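Local coordinates for penicillin-binding protein 2B (Streptococcus pneumoniae, PDB 2WAD), which probably acts as a peptidoglycan transpeptidase that cross-links the peptide stems of adjacent glycan strands during cell-wall elongation, and binds penicillin, at residues Q51-T56 / V282-L287; L76-S81 / I215-S220; S423-A428 / Y442-Y447; Y485-A490 / M526-Y531. All blocks are in the same frame, centred on the assembly; numbering follows the deposited sequence.

Interaction 1: Q51-T56 / V282-L287; sequences QTKVTT and VKEIHL. Unlike the reference sequence in segment 51-56: Val54 (reference Ile), Thr56 (reference Ser).
Glu284 lays its side chain beside that of Gln51, the two pointing the same way from the sheet face that also carries Lys53, Thr55, Val282 and His286. Gln51 CG is 3.3 Å from Glu284 OE1, so the carboxylate meets an aliphatic carbon there. Gln51 holds CG between its own backbone N and carbonyl carbon (chi1 90°), its chain bends at chi2, and its amide plane stands 36° from the carboxylate. On its other neighbour, Glu284 packs CG 3.4 Å from Lys53 CB. The lysine then leads away, leaving its NZ 5.8 Å from Glu284 OE2: not in contact, though the opposite charges may attract. Long polar residues suit this surface because their stems pack while their ends stay near solvent.

The reverse face takes beta-branched Thr52, Val54 and Ile285, shapes well suited to strands. With OG1 anti to the backbone N (chi1 163°), Thr52 CG2 is left between N and the carbonyl carbon, and meets Leu287 CD1 at 4.0 Å. Val54 and Ile285 also adjoin, although their closest carbons are modelled doubtfully near. Two reciprocal backbone pairs, Thr52 with Ile285 and Val54 with Lys283, join the antiparallel strands through four N-to-O bonds of 3.0 Å each.

Strand 282-287 is the middle of a three-stranded antiparallel sheet, with 51-55 at one edge and 293-298 at the other, while Phe187 from a loop touches both Thr52 and Leu287.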
loop_
_atom_site.group_PDB
_atom_site.type_symbol
_atom_site.label_atom_id
_atom_site.label_comp_id
_atom_site.label_asym_id
_atom_site.label_seq_id
_atom_site.Cartn_x
_atom_site.Cartn_y
_atom_site.Cartn_z
ATOM N N GLN A 51 -8.717 38.426 20.741
ATOM C CA GLN A 51 -8.805 37.838 19.422
ATOM C C GLN A 51 -8.780 36.320 19.552
ATOM O O GLN A 51 -7.927 35.744 20.226
ATOM C CB GLN A 51 -7.682 38.357 18.518
ATOM C CG GLN A 51 -6.383 37.555 18.536
ATOM C CD GLN A 51 -5.531 37.786 19.777
ATOM O OE1 GLN A 51 -5.915 38.531 20.686
ATOM N NE2 GLN A 51 -4.363 37.141 19.817
ATOM N N THR A 52 -9.748 35.670 18.923
ATOM C CA THR A 52 -9.780 34.221 18.920
ATOM C C THR A 52 -9.617 33.755 17.473
ATOM O O THR A 52 -10.377 34.148 16.587
ATOM C CB THR A 52 -11.058 33.689 19.611
ATOM O OG1 THR A 52 -11.286 32.317 19.257
ATOM C CG2 THR A 52 -12.263 34.517 19.218
ATOM N N LYS A 53 -8.589 32.953 17.222
ATOM C CA LYS A 53 -8.311 32.527 15.856
ATOM C C LYS A 53 -8.989 31.202 15.522
ATOM O O LYS A 53 -9.025 30.286 16.343
ATOM C CB LYS A 53 -6.807 32.482 15.571
ATOM C CG LYS A 53 -6.106 31.198 15.991
ATOM C CD LYS A 53 -4.630 31.258 15.624
ATOM C CE LYS A 53 -3.979 29.882 15.713
ATOM N NZ LYS A 53 -2.835 29.766 14.762
ATOM N N VAL A 54 -9.547 31.118 14.319
ATOM C CA VAL A 54 -10.211 29.895 13.905
ATOM C C VAL A 54 -9.770 29.361 12.548
ATOM O O VAL A 54 -9.493 30.126 11.621
ATOM C CB VAL A 54 -11.735 30.011 13.976
ATOM C CG1 VAL A 54 -12.222 29.604 15.359
ATOM C CG2 VAL A 54 -12.168 31.415 13.629
ATOM N N THR A 55 -9.718 28.035 12.465
ATOM C CA THR A 55 -9.221 27.309 11.299
ATOM C C THR A 55 -10.344 26.489 10.661
ATOM O O THR A 55 -10.981 25.662 11.317
ATOM C CB THR A 55 -8.049 26.388 11.711
ATOM O OG1 THR A 55 -6.985 27.193 12.234
ATOM C CG2 THR A 55 -7.514 25.612 10.535
ATOM N N THR A 56 -10.610 26.742 9.385
ATOM C CA THR A 56 -11.509 25.873 8.636
ATOM C C THR A 56 -10.795 25.042 7.561
ATOM O O THR A 56 -9.736 25.430 7.066
ATOM C CB THR A 56 -12.796 26.591 8.140
ATOM O OG1 THR A 56 -13.436 25.788 7.140
ATOM C CG2 THR A 56 -12.514 27.992 7.597
ATOM N N VAL A 282 -7.528 30.567 7.614
ATOM C CA VAL A 282 -7.347 30.944 9.015
ATOM C C VAL A 282 -7.778 32.399 9.201
ATOM O O VAL A 282 -7.454 33.271 8.392
ATOM C CB VAL A 282 -5.875 30.805 9.472
ATOM C CG1 VAL A 282 -5.639 31.565 10.768
ATOM C CG2 VAL A 282 -5.460 29.339 9.637
ATOM N N LYS A 283 -8.523 32.659 10.269
ATOM C CA LYS A 283 -9.046 33.993 10.538
ATOM C C LYS A 283 -8.780 34.346 11.990
ATOM O O LYS A 283 -8.566 33.470 12.827
ATOM C CB LYS A 283 -10.553 34.036 10.281
ATOM C CG LYS A 283 -10.931 33.832 8.827
ATOM C CD LYS A 283 -12.382 34.204 8.536
ATOM C CE LYS A 283 -12.541 34.635 7.082
ATOM N NZ LYS A 283 -11.672 33.832 6.165
ATOM N N GLU A 284 -8.787 35.637 12.294
ATOM C CA GLU A 284 -8.869 36.046 13.687
ATOM C C GLU A 284 -10.115 36.899 13.902
ATOM O O GLU A 284 -10.391 37.824 13.136
ATOM C CB GLU A 284 -7.572 36.696 14.176
ATOM C CG GLU A 284 -6.474 35.657 14.386
ATOM C CD GLU A 284 -5.199 36.182 15.026
ATOM O OE1 GLU A 284 -5.189 37.332 15.519
ATOM O OE2 GLU A 284 -4.204 35.416 15.035
ATOM N N ILE A 285 -10.897 36.526 14.912
ATOM C CA ILE A 285 -12.119 37.233 15.249
ATOM C C ILE A 285 -11.799 38.191 16.401
ATOM O O ILE A 285 -11.268 37.787 17.441
ATOM C CB ILE A 285 -13.275 36.263 15.595
ATOM C CG1 ILE A 285 -13.772 35.542 14.340
ATOM C CG2 ILE A 285 -14.473 37.013 16.167
ATOM C CD1 ILE A 285 -12.959 34.350 13.972
ATOM N N HIS A 286 -12.093 39.468 16.185
ATOM C CA HIS A 286 -11.780 40.501 17.168
ATOM C C HIS A 286 -13.005 40.791 18.027
ATOM O O HIS A 286 -14.109 40.932 17.501
ATOM C CB HIS A 286 -11.247 41.763 16.478
ATOM C CG HIS A 286 -9.861 41.601 15.932
ATOM N ND1 HIS A 286 -9.616 41.173 14.644
ATOM C CD2 HIS A 286 -8.648 41.760 16.512
ATOM C CE1 HIS A 286 -8.312 41.082 14.451
ATOM N NE2 HIS A 286 -7.702 41.435 15.569
ATOM N N LEU A 287 -12.799 40.861 19.343
ATOM C CA LEU A 287 -13.885 40.986 20.314
ATOM C C LEU A 287 -13.810 42.335 21.006
ATOM O O LEU A 287 -12.709 42.868 21.161
ATOM C CB LEU A 287 -13.786 39.867 21.359
ATOM C CG LEU A 287 -13.527 38.472 20.770
ATOM C CD1 LEU A 287 -13.253 37.408 21.824
ATOM C CD2 LEU A 287 -14.660 38.026 19.858
#

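Interaction 2: L76-S81 / I215-S220; sequences LKQVVS and ISISTS
Ser81 and Ser218 meet through opposite choices of first torsion: Ser81 OG sits beside its backbone N, anti to the carbonyl carbon (chi1 -85°), whereas Ser218 OG stands between N and the carbonyl carbon (chi1 71°). Their hydroxyls come within 3.0 Å, Ser81 OG to Ser218 OG, in a hydrogen bond that either could donate. Serine suits both places, being small enough to lie diagonally across neighbouring strands yet able to donate or accept a hydrogen bond. A water bridges Ser81 O and Ser216 OG nearby, weakly at both ends. Farther along this face the Lys77 stem packs on Ser220, CE 3.7 Å from Ser220 CB, and sends NZ on to a salt bridge with Asp222.

The strands are neighbours in a three-stranded antiparallel sheet of the dimerisation domain, in which 72-83 is central and 189-191 lies on its far side. Backbone bonds link Val79 with Ser218 and Ser81 with Ser216 in both directions, among them Val79 N to Ser218 O at 2.7 Å and Ser81 N to Ser216 O at 2.8 Å.

The opposite face is apolar round Val80, whose two methyls are shared out: CG1 lies 4.0 Å from Ile215 CD1 and CG2 3.9 Å from Ile217 CD1. Branched aliphatics fit here because helix 199-208 packs on this side, Ile205 touching both Val80 and Ile217, and Val202 touching Ile217.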
loop_
_atom_site.group_PDB
_atom_site.type_symbol
_atom_site.label_atom_id
_atom_site.label_comp_id
_atom_site.label_asym_id
_atom_site.label_seq_id
_atom_site.Cartn_x
_atom_site.Cartn_y
_atom_site.Cartn_z
ATOM N N LEU A 76 -19.867 17.530 -4.648
ATOM C CA LEU A 76 -20.420 18.673 -3.922
ATOM C C LEU A 76 -21.837 18.336 -3.446
ATOM O O LEU A 76 -22.655 17.859 -4.236
ATOM C CB LEU A 76 -20.452 19.899 -4.847
ATOM C CG LEU A 76 -19.677 21.176 -4.493
ATOM C CD1 LEU A 76 -19.130 21.870 -5.736
ATOM C CD2 LEU A 76 -20.472 22.168 -3.636
ATOM N N LYS A 77 -22.125 18.561 -2.165
ATOM C CA LYS A 77 -23.477 18.377 -1.624
ATOM C C LYS A 77 -24.008 19.644 -0.950
ATOM O O LYS A 77 -23.269 20.608 -0.735
ATOM C CB LYS A 77 -23.523 17.200 -0.646
ATOM C CG LYS A 77 -22.479 17.294 0.453
ATOM C CD LYS A 77 -22.369 16.028 1.290
ATOM C CE LYS A 77 -21.290 16.184 2.362
ATOM N NZ LYS A 77 -20.896 14.891 3.013
ATOM N N GLN A 78 -25.297 19.650 -0.623
ATOM C CA GLN A 78 -25.870 20.725 0.179
ATOM C C GLN A 78 -26.121 20.235 1.600
ATOM O O GLN A 78 -26.549 19.101 1.786
ATOM C CB GLN A 78 -27.164 21.236 -0.450
ATOM C CG GLN A 78 -26.964 21.784 -1.845
ATOM C CD GLN A 78 -27.439 23.210 -1.954
ATOM O OE1 GLN A 78 -26.795 24.131 -1.442
ATOM N NE2 GLN A 78 -28.581 23.405 -2.611
ATOM N N VAL A 79 -25.862 21.088 2.587
ATOM C CA VAL A 79 -25.752 20.652 3.978
ATOM C C VAL A 79 -26.272 21.734 4.925
ATOM O O VAL A 79 -26.190 22.919 4.614
ATOM C CB VAL A 79 -24.267 20.312 4.301
ATOM C CG1 VAL A 79 -23.904 20.623 5.730
ATOM C CG2 VAL A 79 -23.944 18.847 3.982
ATOM N N VAL A 80 -26.829 21.339 6.068
ATOM C CA VAL A 80 -27.093 22.302 7.134
ATOM C C VAL A 80 -25.810 22.555 7.924
ATOM O O VAL A 80 -25.220 21.608 8.450
ATOM C CB VAL A 80 -28.213 21.858 8.095
ATOM C CG1 VAL A 80 -28.383 22.890 9.211
ATOM C CG2 VAL A 80 -29.518 21.697 7.335
ATOM N N SER A 81 -25.392 23.822 7.992
ATOM C CA SER A 81 -24.171 24.212 8.700
ATOM C C SER A 81 -24.543 25.010 9.940
ATOM O O SER A 81 -25.530 25.750 9.914
ATOM C CB SER A 81 -23.282 25.094 7.825
ATOM O OG SER A 81 -22.451 24.314 6.993
ATOM N N ILE A 215 -27.401 29.212 11.986
ATOM C CA ILE A 215 -27.800 28.175 11.035
ATOM C C ILE A 215 -27.922 28.684 9.604
ATOM O O ILE A 215 -28.471 29.750 9.352
ATOM C CB ILE A 215 -29.093 27.452 11.456
ATOM C CG1 ILE A 215 -28.825 26.586 12.688
ATOM C CG2 ILE A 215 -29.610 26.588 10.295
ATOM C CD1 ILE A 215 -28.083 25.306 12.346
ATOM N N SER A 216 -27.404 27.904 8.666
ATOM C CA SER A 216 -27.507 28.280 7.267
ATOM C C SER A 216 -27.332 27.026 6.411
ATOM O O SER A 216 -26.869 25.993 6.893
ATOM C CB SER A 216 -26.452 29.333 6.910
ATOM O OG SER A 216 -25.215 28.718 6.560
ATOM N N ILE A 217 -27.736 27.111 5.149
ATOM C CA ILE A 217 -27.431 26.054 4.185
ATOM C C ILE A 217 -26.114 26.421 3.515
ATOM O O ILE A 217 -25.874 27.585 3.216
ATOM C CB ILE A 217 -28.545 25.925 3.113
ATOM C CG1 ILE A 217 -29.871 25.461 3.734
ATOM C CG2 ILE A 217 -28.115 24.997 1.989
ATOM C CD1 ILE A 217 -29.862 24.016 4.208
ATOM N N SER A 218 -25.245 25.437 3.322
ATOM C CA SER A 218 -24.079 25.594 2.457
ATOM C C SER A 218 -23.697 24.240 1.866
ATOM O O SER A 218 -24.401 23.243 2.050
ATOM C CB SER A 218 -22.909 26.248 3.201
ATOM O OG SER A 218 -22.339 25.366 4.149
ATOM N N THR A 219 -22.582 24.213 1.147
ATOM C CA THR A 219 -22.172 23.026 0.404
ATOM C C THR A 219 -20.919 22.425 1.020
ATOM O O THR A 219 -20.031 23.167 1.416
ATOM C CB THR A 219 -21.822 23.396 -1.047
ATOM O OG1 THR A 219 -20.505 23.960 -1.076
ATOM C CG2 THR A 219 -22.826 24.402 -1.624
ATOM N N SER A 220 -20.855 21.097 1.094
ATOM C CA SER A 220 -19.690 20.364 1.601
ATOM C C SER A 220 -19.105 19.405 0.537
ATOM O O SER A 220 -19.259 19.662 -0.657
ATOM C CB SER A 220 -20.097 19.606 2.866
ATOM O OG SER A 220 -18.982 19.026 3.523
HETATM O O HOH W 1 -23.690 28.359 9.520
#

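Interaction 3: S423-A428 / Y442-Y447; sequences SWYKLA and YSSNAY. Unlike the reference sequence in segment 423-428: Lys426 (reference Thr), Leu427 (reference Gln). Unlike the reference sequence in segment 442-447: Ala446 (reference Thr).
Trp424 and Tyr425 both turn their rings toward the carbonyl of Tyr442 and meet it with their edges. Trp424 NE1 donates to Tyr442 O at 2.8 Å, with the oxygen close to the indole plane (12° out of it). Tyr425 brings CE1 within 3.5 Å of the same oxygen, also near its ring plane. Between themselves the rings differ: Tyr425 CD1 sits above one face of Trp424, toward its rim, whereas Trp424 CE2 lies in the plane of Tyr425, at its edge. Both residues hold CG between the backbone N and carbonyl carbon (chi1 66° and 41°), and both belong to the type I turn from Ser423 to Lys426. Ser423 CB packs over a face of the Tyr425 ring, and the tyrosine hydroxyl, bonded to Asp410, touches Ser444 CB at 3.4 Å.

Ser443, Ser444 and Asn445 match the SxN motif of penicillin-binding proteins. Ser443 OG bonds to Lys615 and to Ser386, the presumed acyl-ester serine, while Asn445 OD1 receives a bond from Lys389. Ser443, with positive phi, closes helix 436-442 in a Schellman motif; Ser444 then N-caps the next helix, its OG accepting from Tyr447 N at 3.1 Å and also hydrogen-bonded to Asp410.

Ser423 serves that same helix start from across the contact: its OG accepts from Asn445 N at 2.8 Å. A small hydroxyl is apt for this first-turn N-H. A water adds a further, indirect link, accepting from Trp424 N and donating to Ser443 O.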
loop_
_atom_site.group_PDB
_atom_site.type_symbol
_atom_site.label_atom_id
_atom_site.label_comp_id
_atom_site.label_asym_id
_atom_site.label_seq_id
_atom_site.Cartn_x
_atom_site.Cartn_y
_atom_site.Cartn_z
ATOM N N SER A 423 18.893 -31.793 -9.354
ATOM C CA SER A 423 18.293 -30.699 -10.106
ATOM C C SER A 423 17.127 -31.278 -10.907
ATOM O O SER A 423 16.859 -32.473 -10.813
ATOM C CB SER A 423 19.331 -30.067 -11.036
ATOM O OG SER A 423 20.307 -29.370 -10.276
ATOM N N TRP A 424 16.444 -30.453 -11.689
ATOM C CA TRP A 424 15.294 -30.912 -12.468
ATOM C C TRP A 424 15.671 -32.031 -13.446
ATOM O O TRP A 424 14.853 -32.880 -13.756
ATOM C CB TRP A 424 14.637 -29.738 -13.206
ATOM C CG TRP A 424 15.473 -29.095 -14.288
ATOM C CD1 TRP A 424 16.312 -28.013 -14.155
ATOM C CD2 TRP A 424 15.504 -29.452 -15.677
ATOM N NE1 TRP A 424 16.849 -27.673 -15.377
ATOM C CE2 TRP A 424 16.382 -28.552 -16.324
ATOM C CE3 TRP A 424 14.880 -30.448 -16.438
ATOM C CZ2 TRP A 424 16.642 -28.620 -17.693
ATOM C CZ3 TRP A 424 15.147 -30.505 -17.811
ATOM C CH2 TRP A 424 16.017 -29.596 -18.417
ATOM N N TYR A 425 16.923 -32.051 -13.888
ATOM C CA TYR A 425 17.404 -33.053 -14.838
ATOM C C TYR A 425 17.992 -34.346 -14.235
ATOM O O TYR A 425 18.442 -35.217 -14.970
ATOM C CB TYR A 425 18.428 -32.396 -15.769
ATOM C CG TYR A 425 19.412 -31.436 -15.121
ATOM C CD1 TYR A 425 19.213 -30.057 -15.193
ATOM C CD2 TYR A 425 20.555 -31.900 -14.479
ATOM C CE1 TYR A 425 20.108 -29.161 -14.631
ATOM C CE2 TYR A 425 21.469 -31.016 -13.910
ATOM C CZ TYR A 425 21.248 -29.649 -13.999
ATOM O OH TYR A 425 22.164 -28.766 -13.449
ATOM N N LYS A 426 17.998 -34.452 -12.906
ATOM C CA LYS A 426 18.404 -35.669 -12.188
ATOM C C LYS A 426 19.726 -36.261 -12.674
ATOM O O LYS A 426 20.766 -35.612 -12.635
ATOM C CB LYS A 426 17.310 -36.755 -12.240
ATOM C CG LYS A 426 15.891 -36.271 -11.994
ATOM C CD LYS A 426 15.774 -35.803 -10.556
ATOM C CE LYS A 426 14.367 -35.364 -10.184
ATOM N NZ LYS A 426 14.380 -34.755 -8.823
ATOM N N LEU A 427 19.651 -37.504 -13.148
ATOM C CA LEU A 427 20.808 -38.321 -13.488
ATOM C C LEU A 427 21.069 -38.322 -14.996
ATOM O O LEU A 427 22.077 -38.864 -15.479
ATOM C CB LEU A 427 20.577 -39.742 -12.948
ATOM C CG LEU A 427 20.406 -39.769 -11.421
ATOM C CD1 LEU A 427 19.796 -41.054 -10.829
ATOM C CD2 LEU A 427 21.774 -39.453 -10.790
ATOM N N ALA A 428 20.183 -37.659 -15.733
ATOM C CA ALA A 428 20.165 -37.727 -17.192
ATOM C C ALA A 428 21.489 -37.433 -17.902
ATOM O O ALA A 428 21.793 -38.057 -18.920
ATOM C CB ALA A 428 19.017 -36.863 -17.769
ATOM N N TYR A 442 21.084 -23.458 -16.602
ATOM C CA TYR A 442 20.472 -24.763 -16.351
ATOM C C TYR A 442 19.654 -24.878 -15.070
ATOM O O TYR A 442 18.939 -25.867 -14.855
ATOM C CB TYR A 442 21.537 -25.857 -16.301
ATOM C CG TYR A 442 22.542 -25.860 -17.420
ATOM C CD1 TYR A 442 22.259 -25.291 -18.658
ATOM C CD2 TYR A 442 23.787 -26.457 -17.240
ATOM C CE1 TYR A 442 23.210 -25.296 -19.682
ATOM C CE2 TYR A 442 24.728 -26.477 -18.257
ATOM C CZ TYR A 442 24.446 -25.890 -19.469
ATOM O OH TYR A 442 25.419 -25.917 -20.457
ATOM N N SER A 443 19.752 -23.858 -14.224
ATOM C CA SER A 443 19.106 -23.877 -12.917
ATOM C C SER A 443 19.650 -25.006 -12.054
ATOM O O SER A 443 18.894 -25.778 -11.476
ATOM C CB SER A 443 17.575 -23.938 -13.024
ATOM O OG SER A 443 16.947 -23.405 -11.853
ATOM N N SER A 444 20.971 -25.091 -11.984
ATOM C CA SER A 444 21.622 -26.143 -11.216
ATOM C C SER A 444 21.439 -25.942 -9.717
ATOM O O SER A 444 21.850 -24.910 -9.168
ATOM C CB SER A 444 23.121 -26.140 -11.532
ATOM O OG SER A 444 23.818 -26.895 -10.565
ATOM N N ASN A 445 20.846 -26.923 -9.045
ATOM C CA ASN A 445 20.890 -26.927 -7.581
ATOM C C ASN A 445 22.279 -27.275 -7.017
ATOM O O ASN A 445 22.631 -26.799 -5.939
ATOM C CB ASN A 445 19.851 -27.878 -6.980
ATOM C CG ASN A 445 18.427 -27.332 -7.021
ATOM O OD1 ASN A 445 18.180 -26.122 -7.120
ATOM N ND2 ASN A 445 17.468 -28.241 -6.899
ATOM N N ALA A 446 23.062 -28.095 -7.717
ATOM C CA ALA A 446 24.379 -28.509 -7.211
ATOM C C ALA A 446 25.283 -27.305 -6.985
ATOM O O ALA A 446 26.060 -27.274 -6.021
ATOM C CB ALA A 446 25.074 -29.487 -8.149
ATOM N N TYR A 447 25.203 -26.339 -7.894
ATOM C CA TYR A 447 26.111 -25.182 -7.816
ATOM C C TYR A 447 25.831 -24.326 -6.562
ATOM O O TYR A 447 26.780 -23.888 -5.880
ATOM C CB TYR A 447 26.004 -24.326 -9.085
ATOM C CG TYR A 447 27.150 -23.346 -9.282
ATOM C CD1 TYR A 447 28.287 -23.724 -9.978
ATOM C CD2 TYR A 447 27.107 -22.058 -8.752
ATOM C CE1 TYR A 447 29.350 -22.851 -10.153
ATOM C CE2 TYR A 447 28.175 -21.177 -8.908
ATOM C CZ TYR A 447 29.284 -21.588 -9.613
ATOM O OH TYR A 447 30.357 -20.751 -9.791
HETATM O O HOH W 2 16.647 -27.692 -10.351
#

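Interaction 4: Y485-A490 / M526-Y531; sequences YGLGSA and MQLAQY. Unlike the reference sequence in segment 485-490: Ser489 (reference Thr).
Tyr485 turns a ring face to the edge of Tyr531 in an offset edge-to-face pair, centroids 5.3 Å apart and planes at 89°. Both hydroxyls are engaged beyond the contact, Tyr485 with Ser394 OG and Tyr531 with Val387 O. Gly486 ends the preceding helix in a Schellman motif with positive phi; it lies so near Gln530, whose NE2 bonds Leu542 O and OE1 Arg541, that its CA is 3.5 Å from OE1, and a beta carbon would collide there. Leu487 puts CD1 over the Tyr531 ring, 3.9 Å from its centroid, as a CH-pi contact, and CD2 3.8 Å from Leu528 CD2. Gly488, again with positive phi, lets the chain turn past the Gln527 amide. Ser489 gives its carbonyl: Gln527 NE2 donates to Ser489 O at 2.9 Å, standing above the carbonyl plane while the oxygen stays close to the amide plane. Gln527 suits this buried spot because its extended chain spans from helix to loop, and NE2 also bonds Thr500 O while OE1 accepts from Thr524 N. With both ends of the amide engaged, its rotation is fixed, and Gln527 provides the direct hydrogen bond between the two segments, beside an aromatic and aliphatic cluster.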
loop_
_atom_site.group_PDB
_atom_site.type_symbol
_atom_site.label_atom_id
_atom_site.label_comp_id
_atom_site.label_asym_id
_atom_site.label_seq_id
_atom_site.Cartn_x
_atom_site.Cartn_y
_atom_site.Cartn_z
ATOM N N TYR A 485 18.934 -7.448 -2.089
ATOM C CA TYR A 485 18.185 -7.454 -3.338
ATOM C C TYR A 485 16.723 -7.243 -3.044
ATOM O O TYR A 485 15.866 -7.234 -3.960
ATOM C CB TYR A 485 18.359 -8.765 -4.076
ATOM C CG TYR A 485 19.657 -8.928 -4.832
ATOM C CD1 TYR A 485 19.807 -8.437 -6.117
ATOM C CD2 TYR A 485 20.693 -9.699 -4.303
ATOM C CE1 TYR A 485 21.018 -8.631 -6.826
ATOM C CE2 TYR A 485 21.867 -9.920 -5.003
ATOM C CZ TYR A 485 22.031 -9.392 -6.268
ATOM O OH TYR A 485 23.227 -9.603 -6.954
ATOM N N GLY A 486 16.442 -7.056 -1.755
ATOM C CA GLY A 486 15.074 -6.839 -1.292
ATOM C C GLY A 486 14.328 -8.122 -0.992
ATOM O O GLY A 486 13.117 -8.135 -0.748
ATOM N N LEU A 487 15.037 -9.236 -1.028
ATOM C CA LEU A 487 14.410 -10.519 -0.711
ATOM C C LEU A 487 14.464 -10.741 0.815
ATOM O O LEU A 487 15.497 -11.130 1.349
ATOM C CB LEU A 487 15.162 -11.640 -1.448
ATOM C CG LEU A 487 15.235 -11.498 -2.984
ATOM C CD1 LEU A 487 16.122 -12.531 -3.627
ATOM C CD2 LEU A 487 13.821 -11.577 -3.575
ATOM N N GLY A 488 13.364 -10.494 1.520
ATOM C CA GLY A 488 13.335 -10.627 2.983
ATOM C C GLY A 488 13.553 -9.304 3.706
ATOM O O GLY A 488 13.609 -9.277 4.922
ATOM N N SER A 489 13.640 -8.193 2.975
ATOM C CA SER A 489 13.781 -6.886 3.618
ATOM C C SER A 489 12.716 -5.956 3.061
ATOM O O SER A 489 12.168 -6.241 1.993
ATOM C CB SER A 489 15.176 -6.282 3.361
ATOM O OG SER A 489 15.461 -6.246 1.973
ATOM N N ALA A 490 12.439 -4.873 3.787
ATOM C CA ALA A 490 11.599 -3.773 3.295
ATOM C C ALA A 490 12.029 -3.308 1.919
ATOM O O ALA A 490 13.220 -3.075 1.690
ATOM C CB ALA A 490 11.637 -2.573 4.271
ATOM N N MET A 526 6.314 -7.921 -4.979
ATOM C CA MET A 526 7.042 -6.662 -5.058
ATOM C C MET A 526 8.527 -6.860 -4.748
ATOM O O MET A 526 9.389 -6.315 -5.453
ATOM C CB MET A 526 6.378 -5.590 -4.170
ATOM C CG MET A 526 7.006 -4.205 -4.206
ATOM S SD MET A 526 6.788 -3.403 -5.824
ATOM C CE MET A 526 5.004 -3.310 -5.885
ATOM N N GLN A 527 8.839 -7.647 -3.720
ATOM C CA GLN A 527 10.239 -7.979 -3.386
ATOM C C GLN A 527 10.943 -8.681 -4.560
ATOM O O GLN A 527 12.123 -8.406 -4.864
ATOM C CB GLN A 527 10.310 -8.853 -2.121
ATOM C CG GLN A 527 9.947 -8.126 -0.790
ATOM C CD GLN A 527 9.952 -9.058 0.407
ATOM O OE1 GLN A 527 9.264 -10.064 0.405
ATOM N NE2 GLN A 527 10.721 -8.729 1.439
ATOM N N LEU A 528 10.230 -9.615 -5.196
ATOM C CA LEU A 528 10.819 -10.362 -6.333
ATOM C C LEU A 528 11.001 -9.469 -7.567
ATOM O O LEU A 528 11.968 -9.644 -8.288
ATOM C CB LEU A 528 10.014 -11.640 -6.663
ATOM C CG LEU A 528 10.101 -12.694 -5.544
ATOM C CD1 LEU A 528 8.911 -13.673 -5.600
ATOM C CD2 LEU A 528 11.381 -13.469 -5.726
ATOM N N ALA A 529 10.118 -8.485 -7.786
ATOM C CA ALA A 529 10.404 -7.483 -8.810
ATOM C C ALA A 529 11.611 -6.598 -8.492
ATOM O O ALA A 529 12.384 -6.261 -9.381
ATOM C CB ALA A 529 9.191 -6.617 -9.130
ATOM N N GLN A 530 11.744 -6.159 -7.244
ATOM C CA GLN A 530 12.845 -5.252 -6.885
ATOM C C GLN A 530 14.152 -6.025 -7.055
ATOM O O GLN A 530 15.165 -5.457 -7.421
ATOM C CB GLN A 530 12.754 -4.804 -5.415
ATOM C CG GLN A 530 13.859 -3.799 -4.979
ATOM C CD GLN A 530 13.600 -3.277 -3.572
ATOM O OE1 GLN A 530 13.397 -4.064 -2.638
ATOM N NE2 GLN A 530 13.512 -1.955 -3.425
ATOM N N TYR A 531 14.116 -7.325 -6.787
ATOM C CA TYR A 531 15.323 -8.144 -6.900
ATOM C C TYR A 531 15.810 -8.174 -8.353
ATOM O O TYR A 531 16.962 -7.820 -8.652
ATOM C CB TYR A 531 15.064 -9.539 -6.302
ATOM C CG TYR A 531 15.846 -10.702 -6.893
ATOM C CD1 TYR A 531 17.236 -10.728 -6.831
ATOM C CD2 TYR A 531 15.197 -11.809 -7.444
ATOM C CE1 TYR A 531 17.967 -11.781 -7.322
ATOM C CE2 TYR A 531 15.923 -12.892 -7.946
ATOM C CZ TYR A 531 17.311 -12.865 -7.871
ATOM O OH TYR A 531 18.076 -13.903 -8.364
#

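Overall arrangement
The four contacts fall into two distant groups. Interactions 1 and 2 have centres about 21 Å apart; interaction 2 and strand 282-287 of interaction 1 lie in the dimerisation domain, and interaction 2 is nested along the chain inside the loop that interaction 1 closes. Interactions 3 and 4 follow in the transpeptidase domain, their centres about 25 Å apart. Interaction 3 borders the active site, the Ser443 side chain being about 3 Å from that of the presumed nucleophile Ser386; interaction 4 stands farther back, with the Tyr531 side chain about 9 Å from it. Interactions 1 and 3 are on opposite sides of the chain's centre, about 76 Å between centres. Near interaction 1, the Leu287 side chain is about 8 Å from a zinc ion.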